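Local coordinates for uncharacterized protein (Bacteroides thetaiotaomicron VPI-5482, PDB 3KNY) that is of unknown function but belongs to the BT_3535-like family and is probably made as a lipoprotein, at residues D74-R82 against D183-A191. Residues are numbered along the deposited sequence; the frame is centred on the assembly and turned at random.
Sequences DCINNICER and DKDKKLIAA
A beta hairpin turn closed by a G1 beta bulge, in which Lys187 and Leu188 stand together across from Asp183 on the other strand, presents its backbone carbonyls to the side of helix 66-84, and Asn78 takes one of them: its ND2 donates to Asp185 O at 3.1 Å. The acceptor is met in its carbonyl plane, on a lone pair, while the oxygen lies somewhat out of the plane of the amide. With CG anti to the backbone N (chi1 158°), the amide is carried toward the turn. Its other end is held within the helix, where Arg82 NE, one turn on, donates almost straight (172°) to Asn78 OD1 at 3.2 Å, so both ends of the amide are engaged and its rotation is fixed. Cutting Asn78 back to an alanine removes both bonds at once, which is likely to leave Asp185 O without this donor and the guanidinium freer to turn. That group lays one face over Asp185, whose CB is 3.7 Å from Arg82 NH1; Arg82 NH2 and Asp185 OD1, 4.4 Å apart, probably attract each other by charge alone, since the oxygen stands well off the guanidinium plane. The turn is braced from inside by an Asx motif, Asp183 OD1 accepting from Lys186 N at 3.0 Å. On the buried side, Ile79 and Leu188 meet tip to tip, their CD1 atoms 3.9 Å apart, and Cys75 SG lies 4.1 Å from Leu188 CD2. Polar and apolar contacts together thus join helix 66-84 to the turn between strands 177-183 and 188-201. Around them, Tyr53 of strand 53-55 touches Ile79, Lys186 and Leu188, Lys186 NZ forms a salt bridge with Glu92, Met49 of helix 40-49 packs on Ile79, and Phe215 and Ile217 of strand 204-217 contact Leu188.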
# COMPACT_ATOMS: atom_id res chain seq x y z
N ASP A 74 -10.77 14.39 -0.60
CA ASP A 74 -10.47 15.13 -1.83
C ASP A 74 -9.68 14.24 -2.78
O ASP A 74 -9.92 14.22 -3.99
CB ASP A 74 -9.63 16.38 -1.54
CG ASP A 74 -10.47 17.59 -1.14
OD1 ASP A 74 -11.71 17.48 -1.11
OD2 ASP A 74 -9.87 18.65 -0.87
N CYS A 75 -8.76 13.49 -2.20
CA CYS A 75 -7.90 12.61 -2.95
C CYS A 75 -8.66 11.44 -3.58
O CYS A 75 -8.59 11.23 -4.80
CB CYS A 75 -6.83 12.10 -1.99
SG CYS A 75 -5.75 10.92 -2.74
N ILE A 76 -9.35 10.70 -2.73
CA ILE A 76 -10.19 9.55 -3.11
C ILE A 76 -11.24 9.96 -4.12
O ILE A 76 -11.58 9.21 -5.03
CB ILE A 76 -10.87 8.99 -1.81
CG1 ILE A 76 -9.84 8.23 -0.99
CG2 ILE A 76 -12.05 8.09 -2.08
CD1 ILE A 76 -9.14 7.11 -1.79
N ASN A 77 -11.76 11.18 -3.98
CA ASN A 77 -12.79 11.67 -4.89
C ASN A 77 -12.23 11.81 -6.29
O ASN A 77 -12.82 11.35 -7.27
CB ASN A 77 -13.36 13.02 -4.44
CG ASN A 77 -14.62 13.39 -5.19
OD1 ASN A 77 -15.66 12.75 -5.01
ND2 ASN A 77 -14.55 14.39 -6.06
N ASN A 78 -11.07 12.44 -6.35
CA ASN A 78 -10.35 12.65 -7.59
C ASN A 78 -10.02 11.31 -8.26
O ASN A 78 -10.25 11.14 -9.46
CB ASN A 78 -9.10 13.48 -7.27
CG ASN A 78 -8.02 13.34 -8.29
OD1 ASN A 78 -8.15 13.85 -9.41
ND2 ASN A 78 -6.91 12.66 -7.91
N ILE A 79 -9.51 10.35 -7.49
CA ILE A 79 -9.17 9.04 -8.04
C ILE A 79 -10.43 8.33 -8.58
O ILE A 79 -10.41 7.76 -9.67
CB ILE A 79 -8.41 8.14 -7.00
CG1 ILE A 79 -7.05 8.75 -6.67
CG2 ILE A 79 -8.23 6.72 -7.53
CD1 ILE A 79 -6.41 8.28 -5.37
N CYS A 80 -11.52 8.38 -7.81
CA CYS A 80 -12.79 7.76 -8.23
C CYS A 80 -13.29 8.34 -9.54
O CYS A 80 -13.81 7.63 -10.40
CB CYS A 80 -13.85 7.99 -7.16
SG CYS A 80 -13.71 6.93 -5.72
N GLU A 81 -13.14 9.65 -9.69
CA GLU A 81 -13.50 10.29 -10.93
C GLU A 81 -12.75 9.68 -12.11
O GLU A 81 -13.32 9.50 -13.18
CB GLU A 81 -13.24 11.79 -10.86
CG GLU A 81 -13.55 12.53 -12.17
CD GLU A 81 -14.12 13.91 -11.94
OE1 GLU A 81 -14.19 14.34 -10.77
OE2 GLU A 81 -14.51 14.55 -12.95
N ARG A 82 -11.47 9.37 -11.91
CA ARG A 82 -10.68 8.75 -12.96
C ARG A 82 -11.06 7.31 -13.19
O ARG A 82 -11.03 6.84 -14.33
CB ARG A 82 -9.20 8.86 -12.64
CG ARG A 82 -8.78 10.29 -12.61
CD ARG A 82 -7.66 10.55 -11.65
NE ARG A 82 -7.28 11.94 -11.79
CZ ARG A 82 -6.51 12.41 -12.78
NH1 ARG A 82 -6.02 11.60 -13.70
NH2 ARG A 82 -6.24 13.70 -12.83
N ASP A 183 2.88 10.61 -7.87
CA ASP A 183 2.03 10.79 -9.05
C ASP A 183 1.18 12.02 -8.87
O ASP A 183 0.27 12.04 -8.04
CB ASP A 183 1.14 9.57 -9.26
CG ASP A 183 0.27 9.70 -10.48
OD1 ASP A 183 -0.25 10.82 -10.75
OD2 ASP A 183 0.07 8.68 -11.16
N LYS A 184 1.43 13.05 -9.66
CA LYS A 184 0.75 14.34 -9.44
C LYS A 184 -0.71 14.34 -9.86
O LYS A 184 -1.49 15.14 -9.36
CB LYS A 184 1.53 15.49 -10.09
CG LYS A 184 2.89 15.74 -9.44
CD LYS A 184 3.72 16.77 -10.21
CE LYS A 184 4.85 17.36 -9.35
NZ LYS A 184 5.71 18.33 -10.10
N ASP A 185 -1.10 13.43 -10.75
CA ASP A 185 -2.53 13.30 -11.11
C ASP A 185 -3.34 12.63 -9.99
O ASP A 185 -4.33 13.19 -9.52
CB ASP A 185 -2.71 12.46 -12.37
CG ASP A 185 -1.97 13.01 -13.53
OD1 ASP A 185 -1.95 14.24 -13.69
OD2 ASP A 185 -1.40 12.19 -14.29
N LYS A 186 -2.92 11.43 -9.60
CA LYS A 186 -3.59 10.63 -8.58
C LYS A 186 -3.33 11.18 -7.19
O LYS A 186 -4.06 10.88 -6.26
CB LYS A 186 -3.11 9.19 -8.63
CG LYS A 186 -3.22 8.52 -9.99
CD LYS A 186 -2.92 7.06 -9.86
CE LYS A 186 -2.73 6.36 -11.18
NZ LYS A 186 -1.91 5.16 -10.93
N LYS A 187 -2.27 11.99 -7.06
CA LYS A 187 -1.86 12.57 -5.77
C LYS A 187 -1.52 11.48 -4.76
O LYS A 187 -1.87 11.57 -3.59
CB LYS A 187 -2.93 13.54 -5.25
CG LYS A 187 -3.27 14.66 -6.26
CD LYS A 187 -4.51 15.51 -5.86
CE LYS A 187 -5.12 16.23 -7.07
NZ LYS A 187 -4.06 16.64 -8.06
N LEU A 188 -0.83 10.44 -5.24
CA LEU A 188 -0.37 9.31 -4.42
C LEU A 188 1.15 9.15 -4.50
O LEU A 188 1.77 9.55 -5.49
CB LEU A 188 -0.99 8.01 -4.93
CG LEU A 188 -2.51 7.86 -4.88
CD1 LEU A 188 -2.91 6.53 -5.54
CD2 LEU A 188 -2.99 7.92 -3.44
N ILE A 189 1.75 8.54 -3.47
CA ILE A 189 3.13 8.07 -3.53
C ILE A 189 3.05 6.63 -3.98
O ILE A 189 2.24 5.91 -3.46
CB ILE A 189 3.81 8.16 -2.16
CG1 ILE A 189 3.90 9.63 -1.71
CG2 ILE A 189 5.20 7.58 -2.20
CD1 ILE A 189 4.35 9.81 -0.25
N ALA A 190 3.85 6.23 -4.98
CA ALA A 190 3.92 4.85 -5.51
C ALA A 190 5.26 4.29 -5.17
O ALA A 190 6.26 4.90 -5.51
CB ALA A 190 3.77 4.81 -7.02
N ALA A 191 5.30 3.13 -4.51
CA ALA A 191 6.54 2.44 -4.17
C ALA A 191 6.45 1.06 -4.83
O ALA A 191 5.42 0.38 -4.71
CB ALA A 191 6.71 2.31 -2.63